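Local coordinates for transcription regulator AmtR (Mycobacterium smegmatis, PDB 5E57), which probably binds regulatory DNA as a TetR-family transcription regulator involved in nitrogen control in Mycobacterium smegmatis, at residues E12-A17 and D57-G62; I90-Q95 and S129-L134; R122-L127 and L155-I160. All coordinates share one frame; numbering follows the deposited sequence.

Contact 1: E12-A17 and D57-G62; sequences EILDAA and DALLAG
In the N-terminal, probable DNA-binding part of this TetR-family regulator, L14 on helix 9-23 packs against A58 and L59 on helix 52-61. The short helical segments cross at -82° with their axes 10.5 Å apart, close to perpendicular, so each helix contributes a short patch. Their CA atoms come nearest at L14 and L59, 6.9 Å. Methyl CD2 of L14 does most of the touching: it lies 3.8 Å from CB of A58 and also 3.8 Å from CD2 of L59. The two leucine side chains run past each other in opposite directions, and CD2 of L59 reaches on to the carbonyl O of L14 at 3.7 Å. Both leucines have CG anti to the carbonyl carbon (chi1 -75° for L14), which carries their branches into the gap between the helices.

The predicted helix-turn-helix, residues 30-49, lies between these two helices in sequence, and the contact therefore brings the helix before it against the helix after it. A17, one turn after L14, adds its CB at 4.3 Å from CD1 of L59, while its side chain also meets I34 within that motif. L59 is further covered by A18 and F21 of helix 9-23. Elsewhere on helix 52-61, D57 and L60 lie against F120 of helix 118-142.

Contact 2: I90-Q95 and S129-L134; sequences IYDASQ and SAYRSL
Y131 and D92 meet through a single buried hydrogen bond that spans two helices of the C-terminal, all-helical ligand-binding domain of a TetR-family protein. Helix 82-98 carries D92 and helix 118-142 carries Y131. Their backbones stay well separated, with the nearest CA atoms, those of D92 and Y131, 10.9 Å apart, and the segments bury just 80 Å² between them.

The tight part is the meeting of two side-chain ends. The hydroxyl OH of Y131 donates to OD2 of D92 over 2.7 Å, and OD2 receives it on its anti lone pair, away from OD1. OD2 lies at the edge of the ring, in its plane, and also comes within 3.5 Å of CE2 of Y131. Carboxylate and ring planes are 27° apart, so the acid meets the phenol at its edge and not over a face. In D92, CG stands anti to the backbone N (chi1 -162°), directing the carboxylate across the gap. The ring itself is packed by L85, L88 and V89, which belong to the same helix as D92, and P67 of helix 65-75 touches D92. A bound acetate, probably from the crystallisation liquor, lies near the D92 side chain, nearest atoms about 3 Å apart.

By contrast, S129 and S133, on the same segment as Y131, are exposed to solvent; R132, partly exposed, pairs through NH1 with D149 in a salt bridge. On helix 82-98, I90 and S94 are turned to different neighbours, W175 and P174 of helix 173-183. There the carbonyl O of I90 accepts twice, from S94 N and from S94 OG at 2.6 Å, the two donors arriving from opposite faces of the carbonyl plane.

Contact 3: R122-L127 and L155-I160; sequences RRRAEL and LVESVI
R124 and E157 form a side-on, two-pronged salt bridge between helix 118-142 and helix 151-165, near the centre of the chain and close to the dimer interface. The nearest CA atoms, those of R124 and E157, are 11.3 Å apart, so long side chains coming from opposite directions must close the distance.

Two nitrogens of R124 each take a different oxygen of E157. NE donates to OE2 over 2.8 Å, with an N-H...O angle of 165°, and meets the syn lone pair of that oxygen. Alongside, NH2 of R124 donates to OE1 of E157 over 2.9 Å, again from the syn side but somewhat out of the carboxylate plane. The carboxylate sits at the edge of the guanidinium, and the two planes are 25° apart. Two bonds to one carboxylate fix its rotation, which a single bond would not. R124 reaches the acid because CG is anti to the backbone N (chi1 174°) and the chain stays extended to NE.

E157 is buried, and the salt bridge supplies a partner to each of its carboxylate oxygens. Y107 lies against both R124 and E157. NH1 of R124 makes a further salt bridge to D165 of the second subunit, so this one guanidinium ties together two helices of its own chain and the partner chain. Helix 151-165 is kinked here: I160 N bonds to E157 O at 3.1 Å, three residues back. Within the same segment, L155 packs on L155 of the second subunit. A helix that packs on the second subunit while presenting a buried acid to its own chain is consistent with the ligand-binding and dimerisation domain of TetR-family regulators.

How the contacts relate
Contacts 2 and 3 adjoin, their centres 8 Å apart, and share helix 118-142. They also touch directly: Y131 OH lies 3.5 Å from V156 CG2, and D92 OD2 lies 3.7 Å from L127 CD2. Their segments alternate along the chain. The side chains of D92 and E157 each come within about 3 Å, nearest atoms, of bound acetate, which probably comes from the crystallisation liquor but may mark a pocket in the ligand-binding domain. Contact 1 belongs to the probable DNA-binding part; its centre is 22 Å from that of contact 2 and 18 Å from that of contact 3, yet its nearest atoms come within about 5 Å of each, touching neither.

Contact 1: E12-A17 and D57-G62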
loop_
_atom_site.group_PDB
_atom_site.type_symbol
_atom_site.label_atom_id
_atom_site.label_comp_id
_atom_site.label_asym_id
_atom_site.label_seq_id
_atom_site.Cartn_x
_atom_site.Cartn_y
_atom_site.Cartn_z
ATOM N N GLU A 12 -6.116 14.807 -23.011
ATOM C CA GLU A 12 -7.515 14.829 -22.592
ATOM C C GLU A 12 -8.042 13.379 -22.441
ATOM O O GLU A 12 -8.823 13.038 -21.562
ATOM C CB GLU A 12 -8.319 15.601 -23.642
ATOM C CG GLU A 12 -9.028 16.820 -23.095
ATOM C CD GLU A 12 -9.954 17.436 -24.126
ATOM O OE1 GLU A 12 -9.402 17.854 -25.148
ATOM O OE2 GLU A 12 -11.201 17.471 -23.920
ATOM N N ILE A 13 -7.553 12.521 -23.311
ATOM C CA ILE A 13 -7.946 11.142 -23.293
ATOM C C ILE A 13 -7.356 10.514 -22.058
ATOM O O ILE A 13 -8.095 9.827 -21.330
ATOM C CB ILE A 13 -7.487 10.385 -24.545
ATOM C CG1 ILE A 13 -8.261 10.894 -25.750
ATOM C CG2 ILE A 13 -7.729 8.895 -24.370
ATOM C CD1 ILE A 13 -7.550 10.582 -27.061
ATOM N N LEU A 14 -6.078 10.770 -21.809
ATOM C CA LEU A 14 -5.398 10.180 -20.639
ATOM C C LEU A 14 -6.076 10.658 -19.348
ATOM O O LEU A 14 -6.335 9.863 -18.432
ATOM C CB LEU A 14 -3.903 10.516 -20.633
ATOM C CG LEU A 14 -2.998 9.749 -21.640
ATOM C CD1 LEU A 14 -1.651 10.451 -21.676
ATOM C CD2 LEU A 14 -2.842 8.287 -21.224
ATOM N N ASP A 15 -6.391 11.959 -19.275
ATOM C CA ASP A 15 -7.015 12.501 -18.087
ATOM C C ASP A 15 -8.397 11.895 -17.847
ATOM O O ASP A 15 -8.763 11.612 -16.689
ATOM C CB ASP A 15 -7.095 14.049 -18.109
ATOM C CG ASP A 15 -7.793 14.613 -16.832
ATOM O OD1 ASP A 15 -7.345 14.395 -15.656
ATOM O OD2 ASP A 15 -8.812 15.288 -17.004
ATOM N N ALA A 16 -9.191 11.760 -18.928
ATOM C CA ALA A 16 -10.500 11.211 -18.837
ATOM C C ALA A 16 -10.454 9.723 -18.413
ATOM O O ALA A 16 -11.240 9.297 -17.572
ATOM C CB ALA A 16 -11.237 11.393 -20.167
ATOM N N ALA A 17 -9.527 8.956 -18.985
ATOM C CA ALA A 17 -9.362 7.540 -18.637
ATOM C C ALA A 17 -8.860 7.378 -17.189
ATOM O O ALA A 17 -9.257 6.410 -16.489
ATOM C CB ALA A 17 -8.380 6.873 -19.595
ATOM N N ASP A 57 -1.195 1.560 -20.254
ATOM C CA ASP A 57 0.269 1.564 -20.308
ATOM C C ASP A 57 0.841 2.952 -20.170
ATOM O O ASP A 57 1.752 3.158 -19.367
ATOM C CB ASP A 57 0.798 0.919 -21.574
ATOM C CG ASP A 57 1.932 -0.093 -21.274
ATOM O OD1 ASP A 57 2.200 -0.407 -20.064
ATOM O OD2 ASP A 57 2.541 -0.555 -22.269
ATOM N N ALA A 58 0.300 3.923 -20.910
ATOM C CA ALA A 58 0.832 5.257 -20.799
ATOM C C ALA A 58 0.588 5.841 -19.372
ATOM O O ALA A 58 1.449 6.451 -18.800
ATOM C CB ALA A 58 0.249 6.115 -21.870
ATOM N N LEU A 59 -0.580 5.629 -18.795
ATOM C CA LEU A 59 -0.832 6.089 -17.437
ATOM C C LEU A 59 0.124 5.512 -16.424
ATOM O O LEU A 59 0.681 6.259 -15.639
ATOM C CB LEU A 59 -2.274 5.801 -17.008
ATOM C CG LEU A 59 -3.345 6.536 -17.790
ATOM C CD1 LEU A 59 -4.703 5.949 -17.528
ATOM C CD2 LEU A 59 -3.310 8.030 -17.466
ATOM N N LEU A 60 0.343 4.197 -16.472
ATOM C CA LEU A 60 1.255 3.546 -15.533
ATOM C C LEU A 60 2.693 4.008 -15.672
ATOM O O LEU A 60 3.394 4.270 -14.680
ATOM C CB LEU A 60 1.217 2.013 -15.669
ATOM C CG LEU A 60 -0.064 1.253 -15.363
ATOM C CD1 LEU A 60 -0.003 -0.221 -15.775
ATOM C CD2 LEU A 60 -0.451 1.362 -13.893
ATOM N N ALA A 61 3.157 4.107 -16.905
ATOM C CA ALA A 61 4.520 4.543 -17.162
ATOM C C ALA A 61 4.753 5.983 -16.609
ATOM O O ALA A 61 5.808 6.265 -16.073
ATOM C CB ALA A 61 4.801 4.518 -18.682
ATOM N N GLY A 62 3.779 6.888 -16.755
ATOM C CA GLY A 62 3.970 8.248 -16.211
ATOM C C GLY A 62 4.069 8.237 -14.687
ATOM O O GLY A 62 4.443 9.206 -14.117
#

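Contact 2: I90-Q95 and S129-L134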
loop_
_atom_site.group_PDB
_atom_site.type_symbol
_atom_site.label_atom_id
_atom_site.label_comp_id
_atom_site.label_asym_id
_atom_site.label_seq_id
_atom_site.Cartn_x
_atom_site.Cartn_y
_atom_site.Cartn_z
ATOM N N ILE A 90 11.379 11.737 -1.292
ATOM C CA ILE A 90 10.578 12.966 -1.355
ATOM C C ILE A 90 10.057 13.132 -2.763
ATOM O O ILE A 90 8.887 13.337 -2.967
ATOM C CB ILE A 90 11.370 14.192 -0.963
ATOM C CG1 ILE A 90 11.834 14.055 0.477
ATOM C CG2 ILE A 90 10.583 15.492 -1.207
ATOM C CD1 ILE A 90 10.807 13.698 1.518
ATOM N N TYR A 91 10.917 12.959 -3.749
ATOM C CA TYR A 91 10.547 13.218 -5.104
ATOM C C TYR A 91 9.476 12.309 -5.509
ATOM O O TYR A 91 8.487 12.718 -6.147
ATOM C CB TYR A 91 11.759 13.040 -6.035
ATOM C CG TYR A 91 11.461 13.266 -7.495
ATOM C CD1 TYR A 91 11.451 14.570 -8.035
ATOM C CD2 TYR A 91 11.176 12.217 -8.341
ATOM C CE1 TYR A 91 11.185 14.797 -9.377
ATOM C CE2 TYR A 91 10.963 12.430 -9.725
ATOM C CZ TYR A 91 10.962 13.725 -10.247
ATOM O OH TYR A 91 10.732 13.995 -11.590
ATOM N N ASP A 92 9.647 11.051 -5.179
ATOM C CA ASP A 92 8.689 10.044 -5.685
ATOM C C ASP A 92 7.352 10.182 -4.936
ATOM O O ASP A 92 6.276 10.215 -5.557
ATOM C CB ASP A 92 9.292 8.644 -5.476
ATOM C CG ASP A 92 8.645 7.574 -6.321
ATOM O OD1 ASP A 92 7.662 7.861 -7.056
ATOM O OD2 ASP A 92 9.131 6.409 -6.170
ATOM N N ALA A 93 7.393 10.212 -3.597
ATOM C CA ALA A 93 6.151 10.356 -2.814
ATOM C C ALA A 93 5.415 11.641 -3.263
ATOM O O ALA A 93 4.145 11.645 -3.440
ATOM C CB ALA A 93 6.496 10.400 -1.352
ATOM N N SER A 94 6.162 12.720 -3.452
ATOM C CA SER A 94 5.517 13.939 -4.001
ATOM C C SER A 94 4.802 13.732 -5.312
ATOM O O SER A 94 3.621 14.168 -5.491
ATOM C CB SER A 94 6.502 15.051 -4.175
ATOM O OG SER A 94 7.207 15.288 -2.960
ATOM N N GLN A 95 5.465 13.082 -6.273
ATOM C CA GLN A 95 4.794 12.830 -7.570
ATOM C C GLN A 95 3.516 11.950 -7.470
ATOM O O GLN A 95 2.501 12.218 -8.145
ATOM C CB GLN A 95 5.772 12.180 -8.545
ATOM C CG GLN A 95 6.687 13.222 -9.195
ATOM C CD GLN A 95 7.081 12.853 -10.623
ATOM O OE1 GLN A 95 7.624 13.680 -11.383
ATOM N NE2 GLN A 95 6.813 11.597 -10.994
ATOM N N SER A 129 14.107 -2.113 -7.099
ATOM C CA SER A 129 15.451 -2.620 -6.907
ATOM C C SER A 129 16.396 -1.451 -6.623
ATOM O O SER A 129 17.353 -1.588 -5.811
ATOM C CB SER A 129 15.875 -3.434 -8.152
ATOM O OG SER A 129 17.258 -3.716 -8.100
ATOM N N ALA A 130 16.141 -0.278 -7.236
ATOM C CA ALA A 130 16.970 0.838 -6.954
ATOM C C ALA A 130 16.815 1.265 -5.518
ATOM O O ALA A 130 17.775 1.602 -4.854
ATOM C CB ALA A 130 16.668 1.985 -7.880
ATOM N N TYR A 131 15.587 1.321 -5.035
ATOM C CA TYR A 131 15.354 1.664 -3.651
ATOM C C TYR A 131 16.059 0.728 -2.731
ATOM O O TYR A 131 16.657 1.147 -1.745
ATOM C CB TYR A 131 13.837 1.620 -3.319
ATOM C CG TYR A 131 13.060 2.913 -3.544
ATOM C CD1 TYR A 131 12.979 3.866 -2.559
ATOM C CD2 TYR A 131 12.303 3.120 -4.704
ATOM C CE1 TYR A 131 12.224 5.018 -2.720
ATOM C CE2 TYR A 131 11.555 4.264 -4.864
ATOM C CZ TYR A 131 11.522 5.219 -3.869
ATOM O OH TYR A 131 10.755 6.387 -4.060
ATOM N N ARG A 132 15.953 -0.578 -3.011
ATOM C CA ARG A 132 16.511 -1.542 -2.091
ATOM C C ARG A 132 18.063 -1.411 -2.001
ATOM O O ARG A 132 18.643 -1.587 -0.895
ATOM C CB ARG A 132 16.097 -2.966 -2.539
ATOM C CG ARG A 132 16.577 -4.042 -1.612
ATOM C CD ARG A 132 16.520 -5.431 -2.198
ATOM N NE ARG A 132 15.134 -5.724 -2.588
ATOM C CZ ARG A 132 14.156 -6.138 -1.771
ATOM N NH1 ARG A 132 14.362 -6.346 -0.468
ATOM N NH2 ARG A 132 12.944 -6.366 -2.282
ATOM N N SER A 133 18.708 -1.141 -3.149
ATOM C CA SER A 133 20.138 -0.871 -3.168
ATOM C C SER A 133 20.483 0.320 -2.345
ATOM O O SER A 133 21.366 0.213 -1.544
ATOM C CB SER A 133 20.695 -0.615 -4.582
ATOM O OG SER A 133 20.436 -1.737 -5.400
ATOM N N LEU A 134 19.829 1.474 -2.567
ATOM C CA LEU A 134 20.112 2.643 -1.734
ATOM C C LEU A 134 19.850 2.341 -0.287
ATOM O O LEU A 134 20.690 2.634 0.577
ATOM C CB LEU A 134 19.279 3.857 -2.125
ATOM C CG LEU A 134 19.607 4.384 -3.485
ATOM C CD1 LEU A 134 18.513 5.323 -3.926
ATOM C CD2 LEU A 134 20.977 5.073 -3.452
#

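Contact 3: R122-L127 and L155-I160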
loop_
_atom_site.group_PDB
_atom_site.type_symbol
_atom_site.label_atom_id
_atom_site.label_comp_id
_atom_site.label_asym_id
_atom_site.label_seq_id
_atom_site.Cartn_x
_atom_site.Cartn_y
_atom_site.Cartn_z
ATOM N N ARG A 122 8.425 -4.839 -15.141
ATOM C CA ARG A 122 9.917 -4.833 -15.070
ATOM C C ARG A 122 10.428 -3.449 -14.712
ATOM O O ARG A 122 11.363 -3.290 -13.979
ATOM C CB ARG A 122 10.514 -5.341 -16.416
ATOM N N ARG A 123 9.800 -2.414 -15.219
ATOM C CA ARG A 123 10.220 -1.099 -14.877
ATOM C C ARG A 123 10.007 -0.762 -13.399
ATOM O O ARG A 123 10.851 -0.151 -12.770
ATOM C CB ARG A 123 9.437 -0.072 -15.646
ATOM C CG ARG A 123 9.407 -0.262 -17.131
ATOM C CD ARG A 123 10.718 0.063 -17.777
ATOM N NE ARG A 123 11.185 1.421 -17.555
ATOM C CZ ARG A 123 10.495 2.525 -17.819
ATOM N NH1 ARG A 123 9.221 2.485 -18.257
ATOM N NH2 ARG A 123 11.087 3.703 -17.592
ATOM N N ARG A 124 8.818 -1.040 -12.895
ATOM C CA ARG A 124 8.521 -0.767 -11.536
ATOM C C ARG A 124 9.414 -1.630 -10.673
ATOM O O ARG A 124 9.903 -1.161 -9.642
ATOM C CB ARG A 124 7.027 -1.047 -11.274
ATOM C CG ARG A 124 6.662 -0.910 -9.840
ATOM C CD ARG A 124 5.132 -0.735 -9.559
ATOM N NE ARG A 124 4.947 -0.932 -8.111
ATOM C CZ ARG A 124 4.913 -2.143 -7.558
ATOM N NH1 ARG A 124 4.949 -3.210 -8.342
ATOM N NH2 ARG A 124 4.805 -2.317 -6.256
ATOM N N ALA A 125 9.630 -2.904 -11.056
ATOM C CA ALA A 125 10.575 -3.730 -10.296
ATOM C C ALA A 125 12.028 -3.150 -10.247
ATOM O O ALA A 125 12.696 -3.261 -9.253
ATOM C CB ALA A 125 10.542 -5.204 -10.768
ATOM N N GLU A 126 12.478 -2.498 -11.305
ATOM C CA GLU A 126 13.771 -1.753 -11.316
ATOM C C GLU A 126 13.766 -0.556 -10.365
ATOM O O GLU A 126 14.783 -0.203 -9.724
ATOM C CB GLU A 126 14.041 -1.161 -12.712
ATOM C CG GLU A 126 14.919 -1.969 -13.619
ATOM C CD GLU A 126 14.969 -1.393 -15.050
ATOM O OE1 GLU A 126 15.155 -0.164 -15.245
ATOM O OE2 GLU A 126 14.806 -2.184 -15.993
ATOM N N LEU A 127 12.617 0.095 -10.255
ATOM C CA LEU A 127 12.519 1.183 -9.278
ATOM C C LEU A 127 12.680 0.623 -7.895
ATOM O O LEU A 127 13.472 1.156 -7.025
ATOM C CB LEU A 127 11.189 1.896 -9.395
ATOM C CG LEU A 127 11.038 3.108 -8.501
ATOM C CD1 LEU A 127 12.157 4.119 -8.665
ATOM C CD2 LEU A 127 9.682 3.749 -8.729
ATOM N N LEU A 155 6.813 2.313 1.984
ATOM C CA LEU A 155 6.376 3.596 2.572
ATOM C C LEU A 155 6.040 4.620 1.545
ATOM O O LEU A 155 5.006 5.298 1.634
ATOM C CB LEU A 155 7.397 4.175 3.557
ATOM C CG LEU A 155 7.369 3.427 4.868
ATOM C CD1 LEU A 155 8.655 3.615 5.643
ATOM C CD2 LEU A 155 6.183 3.898 5.678
ATOM N N VAL A 156 6.803 4.661 0.464
ATOM C CA VAL A 156 6.467 5.602 -0.617
ATOM C C VAL A 156 5.180 5.262 -1.317
ATOM O O VAL A 156 4.314 6.173 -1.588
ATOM C CB VAL A 156 7.595 5.653 -1.672
ATOM C CG1 VAL A 156 7.171 6.361 -2.933
ATOM C CG2 VAL A 156 8.849 6.240 -1.074
ATOM N N GLU A 157 5.011 3.971 -1.606
ATOM C CA GLU A 157 3.796 3.494 -2.249
ATOM C C GLU A 157 2.582 3.602 -1.322
ATOM O O GLU A 157 1.453 3.685 -1.796
ATOM C CB GLU A 157 3.986 2.044 -2.836
ATOM C CG GLU A 157 4.925 2.114 -4.082
ATOM C CD GLU A 157 4.677 1.037 -5.109
ATOM O OE1 GLU A 157 4.122 -0.004 -4.707
ATOM O OE2 GLU A 157 5.090 1.218 -6.310
ATOM N N SER A 158 2.807 3.681 -0.018
ATOM C CA SER A 158 1.677 3.851 0.890
ATOM C C SER A 158 0.917 5.133 0.662
ATOM O O SER A 158 -0.256 5.272 1.052
ATOM C CB SER A 158 2.081 3.710 2.350
ATOM O OG SER A 158 2.584 4.897 2.851
ATOM N N VAL A 159 1.500 6.088 -0.015
ATOM C CA VAL A 159 0.724 7.351 -0.252
ATOM C C VAL A 159 -0.543 7.098 -1.114
ATOM O O VAL A 159 -1.539 7.840 -1.027
ATOM C CB VAL A 159 1.606 8.525 -0.746
ATOM C CG1 VAL A 159 2.858 8.656 0.088
ATOM C CG2 VAL A 159 1.975 8.400 -2.216
ATOM N N ILE A 160 -0.459 6.057 -1.940
ATOM C CA ILE A 160 -1.555 5.613 -2.784
ATOM C C ILE A 160 -2.737 5.189 -1.885
ATOM O O ILE A 160 -3.857 5.655 -2.087
ATOM C CB ILE A 160 -1.185 4.446 -3.680
ATOM C CG1 ILE A 160 -0.142 4.793 -4.744
ATOM C CG2 ILE A 160 -2.437 3.902 -4.389
ATOM C CD1 ILE A 160 0.673 3.547 -5.156
#